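Local coordinates for protein methylmalonyl-CoA carboxyltransferase 12S subunit (Propionibacterium freudenreichii, PDB 1ON3) that transfers the carboxyl group of methylmalonyl-CoA to the biotin of the 1.3S subunit, giving propanoyl-CoA and carboxylated biotin, as the hexameric core of transcarboxylase, at residues 336-340 and 341-345; 224-227 and 228-232; 48-51 and 52-56; 236-240 and 241-245. One frame throughout, in Å; residues are numbered along the deposited sequence.

Overall arrangement
Contacts 2, 3 and 4 belong to the N-terminal half of a duplicated chain, while contact 1 lies in the C-terminal half, its centre about 40 Å from that of contact 3 and on the other side of the chain's centre. Contact 2 is the mostly buried one and also meets a second subunit; the others are partly buried. Contact 2 packs on strand 236-238 of contact 4, outermost within this chain, through Met228 and Ala224. Contacts 3 and 4 join helix 46-53 to helix 241-253, with a salt bridge from Arg49 to Asp241. Their chemistry follows position: contacts 1 and 4 lead into helix starts with aspartate caps, whereas contacts 2 and 3 close helices through backbone carbonyls.

Contact 1: 336-340 and 341-345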
# COMPACT_ATOMS: atom_id res chain seq x y z
N SER E 336 -7.08 45.67 -16.31
CA SER E 336 -7.43 46.41 -17.52
C SER E 336 -8.66 45.88 -18.25
O SER E 336 -9.07 46.46 -19.26
CB SER E 336 -6.23 46.44 -18.46
OG SER E 336 -5.67 45.14 -18.59
N VAL E 337 -9.25 44.78 -17.77
CA VAL E 337 -10.45 44.22 -18.41
C VAL E 337 -11.51 43.95 -17.34
O VAL E 337 -11.31 43.13 -16.44
CB VAL E 337 -10.14 42.89 -19.15
CG1 VAL E 337 -11.41 42.32 -19.73
CG2 VAL E 337 -9.13 43.13 -20.26
N MET E 338 -12.64 44.64 -17.45
CA MET E 338 -13.73 44.50 -16.50
C MET E 338 -13.27 44.68 -15.06
O MET E 338 -13.76 43.99 -14.15
CB MET E 338 -14.37 43.12 -16.65
CG MET E 338 -15.13 42.91 -17.95
SD MET E 338 -15.89 41.28 -18.01
CE MET E 338 -14.54 40.36 -18.64
N SER E 339 -12.34 45.62 -14.85
CA SER E 339 -11.79 45.93 -13.53
C SER E 339 -11.12 44.74 -12.84
O SER E 339 -10.89 44.75 -11.63
CB SER E 339 -12.88 46.49 -12.61
OG SER E 339 -13.43 47.69 -13.12
N GLY E 340 -10.80 43.72 -13.62
CA GLY E 340 -10.17 42.55 -13.02
C GLY E 340 -11.15 41.66 -12.27
O GLY E 340 -10.75 40.74 -11.57
N CYS E 341 -12.45 41.95 -12.41
CA CYS E 341 -13.47 41.13 -11.75
C CYS E 341 -13.41 39.68 -12.24
O CYS E 341 -13.09 39.43 -13.41
CB CYS E 341 -14.87 41.64 -12.07
SG CYS E 341 -15.35 43.17 -11.22
N LEU E 342 -13.69 38.74 -11.35
CA LEU E 342 -13.77 37.33 -11.74
C LEU E 342 -15.22 37.16 -12.16
O LEU E 342 -16.10 37.86 -11.64
CB LEU E 342 -13.45 36.40 -10.55
CG LEU E 342 -11.96 36.26 -10.22
CD1 LEU E 342 -11.78 35.48 -8.91
CD2 LEU E 342 -11.25 35.55 -11.36
N ASP E 343 -15.49 36.28 -13.12
CA ASP E 343 -16.85 36.03 -13.57
C ASP E 343 -16.99 34.53 -13.87
O ASP E 343 -16.06 33.76 -13.61
CB ASP E 343 -17.21 36.89 -14.80
CG ASP E 343 -16.43 36.51 -16.07
OD1 ASP E 343 -15.35 35.90 -15.99
OD2 ASP E 343 -16.92 36.86 -17.17
N ILE E 344 -18.14 34.12 -14.37
CA ILE E 344 -18.36 32.71 -14.68
C ILE E 344 -17.28 32.14 -15.61
O ILE E 344 -16.68 31.10 -15.31
CB ILE E 344 -19.75 32.50 -15.35
CG1 ILE E 344 -20.85 32.78 -14.34
CG2 ILE E 344 -19.87 31.09 -15.91
CD1 ILE E 344 -22.28 32.87 -14.95
N ASN E 345 -17.04 32.80 -16.73
CA ASN E 345 -16.06 32.31 -17.69
C ASN E 345 -14.63 32.26 -17.16
O ASN E 345 -13.91 31.29 -17.42
CB ASN E 345 -16.12 33.11 -18.99
CG ASN E 345 -17.43 32.89 -19.75
OD1 ASN E 345 -18.26 32.07 -19.34
ND2 ASN E 345 -17.62 33.61 -20.84
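Met338 and Cys341 meet across a tight turn that Val337 starts, Val337 O accepting from Gly340 N at 2.9 Å. Met338 follows and supplies the acceptor of the contact. Its carbonyl O accepts from Cys341 N at 3.0 Å through a fairly straight bond (164° at the hydrogen), although the donor stands 45° out of the carbonyl plane. The same oxygen is crowded by the Cys341 side chain, with CB at 3.3 Å and SG at 3.4 Å from Met338 O. SG is there because it sits beside its own backbone N (chi1 -74°), folded back over the turn. The Met338 chain runs out beside the turn, bringing its terminal CE to 4.5 Å from Asp343 OD2, a loose approach of a methyl to a carboxylate. Ser339 adds its CB, 4.4 Å from Cys341 SG. Gly340 ends the segment; a side chain here would press on the carbonyl of Ser339, which explains the glycine. Asp343 itself caps the helix that begins at Ile344: OD1 accepts from Ala346 N and also from Asn315 ND2. The bonds from Gly340 N and Cys341 N make two overlapping beta turns of the I'/III' kind, with positive phi at Met338, Ser339 and Gly340 in a row, between strand 326-333 and helix 344-359. In the N-terminal half of this duplicated carboxyltransferase fold, the loop likewise placed between strand and helix lines the methylmalonyl-CoA pocket with Met107, Gly108 and Ser110; here a bound methylmalonyl-CoA lies about 10 Å from the Leu342 side chain.

Contact 2: 224-227 and 228-232; sequences AEAH and MAISG
The imidazole of His227 is approached at its edge by Ser231, whose OG lies 3.1 Å from ND1 and 25° out of the ring plane, while neither face is stacked upon by other residues of 224-232. Ser231 was modelled in two conformers, and this one brings OG to a strained 2.8 Å from His227 CA, so its bonds to ND1 and to His227 O are doubtful. Firmer partners hold the ring: CG lies beside the backbone N (chi1 -75°), which sets the imidazole where NE2 bonds to Met200 O, and ND1 bonds to Asn233 OD1. With an alanine in place of His227, Met200 O and Asn233 OD1 would probably lose their N-H donors, and Met194 and Ile234 a packing partner. Ala226 O takes two donors from opposite faces of its plane, Ile230 N at 3.0 Å and Ser231 N at 3.3 Å, the mark of a helix widening into a pi-type turn. Ile230 CB presses on that carbonyl from 3.3 Å, its CD1 reaching 4.4 Å from Ala226 CB. Gly232, with positive phi, then leaves the helix, its N bonded weakly to His227 O. Ala224 and His227 pack on Met194 of strand 191-195, Ala224 and Met228 on Val237 of strand 236-238, while Ile230 meets Tyr381 of a second subunit and Ser231 O accepts from Arg386 NE of that subunit.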
# COMPACT_ATOMS: atom_id res chain seq x y z
N ALA E 224 -12.11 28.59 -35.19
CA ALA E 224 -11.20 28.74 -34.05
C ALA E 224 -11.49 29.96 -33.18
O ALA E 224 -11.48 29.88 -31.94
CB ALA E 224 -9.76 28.78 -34.54
N GLU E 225 -11.76 31.10 -33.81
CA GLU E 225 -12.03 32.30 -33.03
C GLU E 225 -13.33 32.22 -32.24
O GLU E 225 -13.40 32.72 -31.12
CB GLU E 225 -12.00 33.53 -33.95
CG GLU E 225 -10.57 33.94 -34.28
CD GLU E 225 -10.47 35.04 -35.30
OE1 GLU E 225 -11.16 36.07 -35.13
OE2 GLU E 225 -9.70 34.88 -36.27
N ALA E 226 -14.34 31.59 -32.80
CA ALA E 226 -15.60 31.44 -32.08
C ALA E 226 -15.35 30.55 -30.86
O ALA E 226 -15.76 30.89 -29.75
CB ALA E 226 -16.67 30.82 -32.99
N HIS E 227 -14.67 29.42 -31.03
CA HIS E 227 -14.43 28.54 -29.89
C HIS E 227 -13.57 29.21 -28.81
O HIS E 227 -13.77 28.99 -27.61
CB HIS E 227 -13.76 27.23 -30.32
CG HIS E 227 -14.71 26.28 -30.98
ND1 HIS E 227 -15.79 25.73 -30.32
CD2 HIS E 227 -14.79 25.83 -32.26
CE1 HIS E 227 -16.49 24.99 -31.17
NE2 HIS E 227 -15.90 25.03 -32.35
N MET E 228 -12.63 30.04 -29.23
CA MET E 228 -11.75 30.69 -28.28
C MET E 228 -12.42 31.80 -27.47
O MET E 228 -12.41 31.76 -26.24
CB MET E 228 -10.51 31.26 -28.99
CG MET E 228 -9.61 32.15 -28.11
SD MET E 228 -8.87 31.32 -26.66
CE MET E 228 -7.51 30.42 -27.50
N ALA E 229 -13.01 32.77 -28.14
CA ALA E 229 -13.62 33.90 -27.45
C ALA E 229 -15.02 33.70 -26.89
O ALA E 229 -15.36 34.27 -25.86
CB ALA E 229 -13.61 35.12 -28.38
N ILE E 230 -15.82 32.88 -27.56
CA ILE E 230 -17.20 32.67 -27.13
C ILE E 230 -17.50 31.42 -26.31
O ILE E 230 -17.91 31.52 -25.16
CB ILE E 230 -18.13 32.68 -28.35
CG1 ILE E 230 -17.91 33.96 -29.16
CG2 ILE E 230 -19.58 32.56 -27.90
CD1 ILE E 230 -18.58 33.94 -30.54
N SER E 231 -17.29 30.25 -26.93
CA SER E 231 -17.60 28.95 -26.31
C SER E 231 -16.67 28.51 -25.17
O SER E 231 -17.08 27.74 -24.31
CB SER E 231 -17.61 27.86 -27.38
OG SER E 231 -16.33 27.71 -27.96
N GLY E 232 -15.42 28.97 -25.19
CA GLY E 232 -14.48 28.60 -24.15
C GLY E 232 -13.96 27.17 -24.27
O GLY E 232 -13.43 26.61 -23.30

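Contact 3: 48-51 and 52-56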
# COMPACT_ATOMS: atom_id res chain seq x y z
N GLU E 48 2.69 14.65 -43.28
CA GLU E 48 3.55 15.82 -43.22
C GLU E 48 3.49 16.39 -41.79
O GLU E 48 4.49 16.84 -41.25
CB GLU E 48 3.09 16.88 -44.22
CG GLU E 48 3.42 16.53 -45.66
CD GLU E 48 2.64 17.36 -46.68
OE1 GLU E 48 2.95 17.24 -47.87
OE2 GLU E 48 1.73 18.11 -46.29
N ARG E 49 2.30 16.37 -41.20
CA ARG E 49 2.11 16.89 -39.85
C ARG E 49 2.96 16.13 -38.84
O ARG E 49 3.64 16.74 -38.00
CB ARG E 49 0.63 16.82 -39.46
CG ARG E 49 -0.21 17.91 -40.15
CD ARG E 49 -1.72 17.64 -40.09
NE ARG E 49 -2.47 18.73 -40.71
CZ ARG E 49 -3.77 18.69 -41.03
NH1 ARG E 49 -4.49 17.60 -40.79
NH2 ARG E 49 -4.34 19.73 -41.61
N LEU E 50 2.95 14.80 -38.91
CA LEU E 50 3.75 14.02 -37.99
C LEU E 50 5.23 14.24 -38.28
O LEU E 50 6.04 14.35 -37.37
CB LEU E 50 3.41 12.53 -38.13
CG LEU E 50 2.08 12.13 -37.50
CD1 LEU E 50 1.75 10.68 -37.86
CD2 LEU E 50 2.16 12.32 -35.99
N ASN E 51 5.58 14.33 -39.56
CA ASN E 51 6.97 14.54 -39.93
C ASN E 51 7.48 15.89 -39.45
O ASN E 51 8.64 16.02 -39.09
CB ASN E 51 7.15 14.44 -41.45
CG ASN E 51 8.61 14.39 -41.84
OD1 ASN E 51 9.35 13.49 -41.43
ND2 ASN E 51 9.04 15.37 -42.63
N ASN E 52 6.60 16.89 -39.45
CA ASN E 52 6.95 18.24 -39.00
C ASN E 52 7.01 18.34 -37.48
O ASN E 52 7.85 19.07 -36.93
CB ASN E 52 5.93 19.25 -39.53
CG ASN E 52 6.10 19.51 -41.02
OD1 ASN E 52 5.21 20.04 -41.68
ND2 ASN E 52 7.26 19.15 -41.54
N LEU E 53 6.13 17.62 -36.80
CA LEU E 53 6.09 17.66 -35.34
C LEU E 53 7.19 16.85 -34.66
O LEU E 53 7.81 17.32 -33.70
CB LEU E 53 4.74 17.13 -34.85
CG LEU E 53 4.58 17.01 -33.32
CD1 LEU E 53 4.32 18.40 -32.71
CD2 LEU E 53 3.43 16.08 -32.99
N LEU E 54 7.44 15.64 -35.16
CA LEU E 54 8.43 14.75 -34.57
C LEU E 54 9.87 14.97 -35.04
O LEU E 54 10.11 15.53 -36.12
CB LEU E 54 8.02 13.30 -34.85
CG LEU E 54 6.58 12.91 -34.48
CD1 LEU E 54 6.25 11.53 -35.01
CD2 LEU E 54 6.42 12.96 -32.95
N ASP E 55 10.82 14.56 -34.21
CA ASP E 55 12.24 14.69 -34.56
C ASP E 55 12.47 13.93 -35.86
O ASP E 55 11.84 12.90 -36.12
CB ASP E 55 13.14 14.08 -33.47
CG ASP E 55 13.06 14.84 -32.16
OD1 ASP E 55 12.85 16.06 -32.19
OD2 ASP E 55 13.24 14.20 -31.10
N PRO E 56 13.38 14.43 -36.71
CA PRO E 56 13.67 13.76 -37.98
C PRO E 56 13.91 12.25 -37.84
O PRO E 56 14.67 11.81 -36.99
CB PRO E 56 14.92 14.48 -38.47
CG PRO E 56 14.69 15.88 -38.00
CD PRO E 56 14.16 15.67 -36.58
O HOH W 1 10.34 17.68 -37.59
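Leu54 climbs over the carbonyl of Leu50 as the helix ends. Its CB lies 3.4 Å from Leu50 O and its CG 3.3 Å from the same oxygen; beyond them CD1 is 3.7 Å from Leu50 O and reaches Leu50 CD2 at 4.3 Å. CG is turned anti to the carbonyl carbon (chi1 -52°), which keeps the branch over that oxygen while Leu54 N bonds to it from 2.9 Å, with 167° at the hydrogen. Both leucines also pack on Phe59 and on strands 85-92 and 95-102. Two residues earlier, Asn52 N donates to Glu48 O at 2.8 Å, and Asn52 CB rests 3.3 Å from that oxygen. A glycine in place of Asn52 would probably uncover the Glu48 carbonyl and leave Glu245, against which Asn52 packs, without this neighbour. At the end of the helix, water 1 bridges Asn51 O and Leu54 O, though more acceptors surround it than it has protons, and Asn52 O is met by Lys249 NZ. Water and a lysine thus serve carbonyls that the ended helix leaves behind, while buried Arg49, paired with Asp138 and Asp241, probably has its charge balanced by those carboxylates.

Contact 4: 236-240 and 241-245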
# COMPACT_ATOMS: atom_id res chain seq x y z
N PHE E 236 -5.59 27.31 -27.67
CA PHE E 236 -4.69 28.06 -28.53
C PHE E 236 -5.26 28.18 -29.93
O PHE E 236 -5.83 27.21 -30.46
CB PHE E 236 -3.31 27.37 -28.64
CG PHE E 236 -2.64 27.14 -27.32
CD1 PHE E 236 -2.84 25.97 -26.62
CD2 PHE E 236 -1.85 28.14 -26.75
CE1 PHE E 236 -2.26 25.77 -25.35
CE2 PHE E 236 -1.27 27.96 -25.49
CZ PHE E 236 -1.48 26.78 -24.79
N VAL E 237 -5.12 29.36 -30.52
CA VAL E 237 -5.53 29.56 -31.90
C VAL E 237 -4.24 29.64 -32.67
O VAL E 237 -3.33 30.35 -32.28
CB VAL E 237 -6.32 30.87 -32.11
CG1 VAL E 237 -6.52 31.12 -33.61
CG2 VAL E 237 -7.67 30.77 -31.45
N ALA E 238 -4.16 28.88 -33.76
CA ALA E 238 -2.98 28.84 -34.61
C ALA E 238 -3.35 29.28 -36.03
O ALA E 238 -4.40 28.90 -36.54
CB ALA E 238 -2.40 27.44 -34.63
N GLU E 239 -2.49 30.06 -36.66
CA GLU E 239 -2.77 30.52 -38.02
C GLU E 239 -2.90 29.37 -39.01
O GLU E 239 -3.83 29.34 -39.82
CB GLU E 239 -1.67 31.47 -38.51
CG GLU E 239 -1.93 32.93 -38.20
CD GLU E 239 -3.17 33.45 -38.88
OE1 GLU E 239 -3.28 33.32 -40.12
OE2 GLU E 239 -4.04 34.00 -38.17
N ASP E 240 -1.95 28.44 -38.95
CA ASP E 240 -1.98 27.30 -39.85
C ASP E 240 -1.29 26.12 -39.19
O ASP E 240 -0.97 26.17 -38.01
CB ASP E 240 -1.27 27.63 -41.17
CG ASP E 240 0.09 28.26 -40.96
OD1 ASP E 240 0.75 27.98 -39.94
OD2 ASP E 240 0.52 29.03 -41.84
N ASP E 241 -1.04 25.06 -39.96
CA ASP E 241 -0.40 23.88 -39.40
C ASP E 241 1.02 24.09 -38.90
O ASP E 241 1.39 23.48 -37.90
CB ASP E 241 -0.44 22.74 -40.41
CG ASP E 241 -1.83 22.21 -40.63
OD1 ASP E 241 -2.03 21.40 -41.56
OD2 ASP E 241 -2.73 22.62 -39.87
N ASP E 242 1.82 24.91 -39.57
CA ASP E 242 3.20 25.13 -39.10
C ASP E 242 3.14 25.80 -37.72
O ASP E 242 3.92 25.48 -36.83
CB ASP E 242 3.98 26.04 -40.04
CG ASP E 242 4.42 25.34 -41.31
OD1 ASP E 242 4.35 26.00 -42.38
OD2 ASP E 242 4.84 24.17 -41.26
N ALA E 243 2.20 26.73 -37.56
CA ALA E 243 2.04 27.44 -36.29
C ALA E 243 1.53 26.51 -35.19
O ALA E 243 1.90 26.66 -34.03
CB ALA E 243 1.09 28.61 -36.48
N ALA E 244 0.65 25.58 -35.56
CA ALA E 244 0.07 24.66 -34.60
C ALA E 244 1.15 23.72 -34.08
O ALA E 244 1.17 23.37 -32.90
CB ALA E 244 -1.08 23.86 -35.24
N GLU E 245 2.04 23.32 -34.99
CA GLU E 245 3.14 22.43 -34.64
C GLU E 245 4.13 23.14 -33.72
O GLU E 245 4.63 22.54 -32.76
CB GLU E 245 3.82 21.93 -35.93
CG GLU E 245 2.93 20.89 -36.65
CD GLU E 245 3.00 20.94 -38.18
OE1 GLU E 245 2.15 20.28 -38.81
OE2 GLU E 245 3.89 21.61 -38.74
O HOH W 2 3.22 28.40 -42.56
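Between Ala238 and Ala244 the backbone bends at Glu239, returns to an extended Asp240 and from there enters helix 241-253, with Asp240 O accepting from Ala244 N at 3.0 Å. This is a helix N-cap at a strand-to-helix connection, in the parallel part of the N-terminal sheet, where strand 236-238, outermost within this chain, runs beside strand 191-195. The Asp240 side chain completes the cap: OD1 accepts from Ala243 N at 3.1 Å in a fairly straight bond (160° at the hydrogen), the donor lying nearly in line with the CG-OD1 bond. CG stands between the backbone N and the carbonyl carbon (chi1 50°), and this folds the carboxylate back over the first turn, whose N-H groups would probably stabilise its negative charge. Ala243 slips its methyl under the cap, CB at 3.5 Å from Asp240 OD1. Alongside, Ala238 turns its methyl toward the helix, with CB 3.9 Å from Ala244 CB and 4.1 Å from Ala243 CB, ordinary methyl packing of the strand end on the first helical turn. Ala244 packs further on Ile193 and Thr195 of the neighbouring strand. The Asp241 carboxylate has partners outside the cap: OD1 accepts from Gln44 N and pairs with Arg49, and Glu239 pairs with Lys196. Asp242 stays at the exposed side, where its OD1 and Asp240 OD1 are 4.8 Å apart; water 2 links the two residues, donating to Asp240 OD2 at 2.9 Å and to Asp242 OD1 at 2.7 Å.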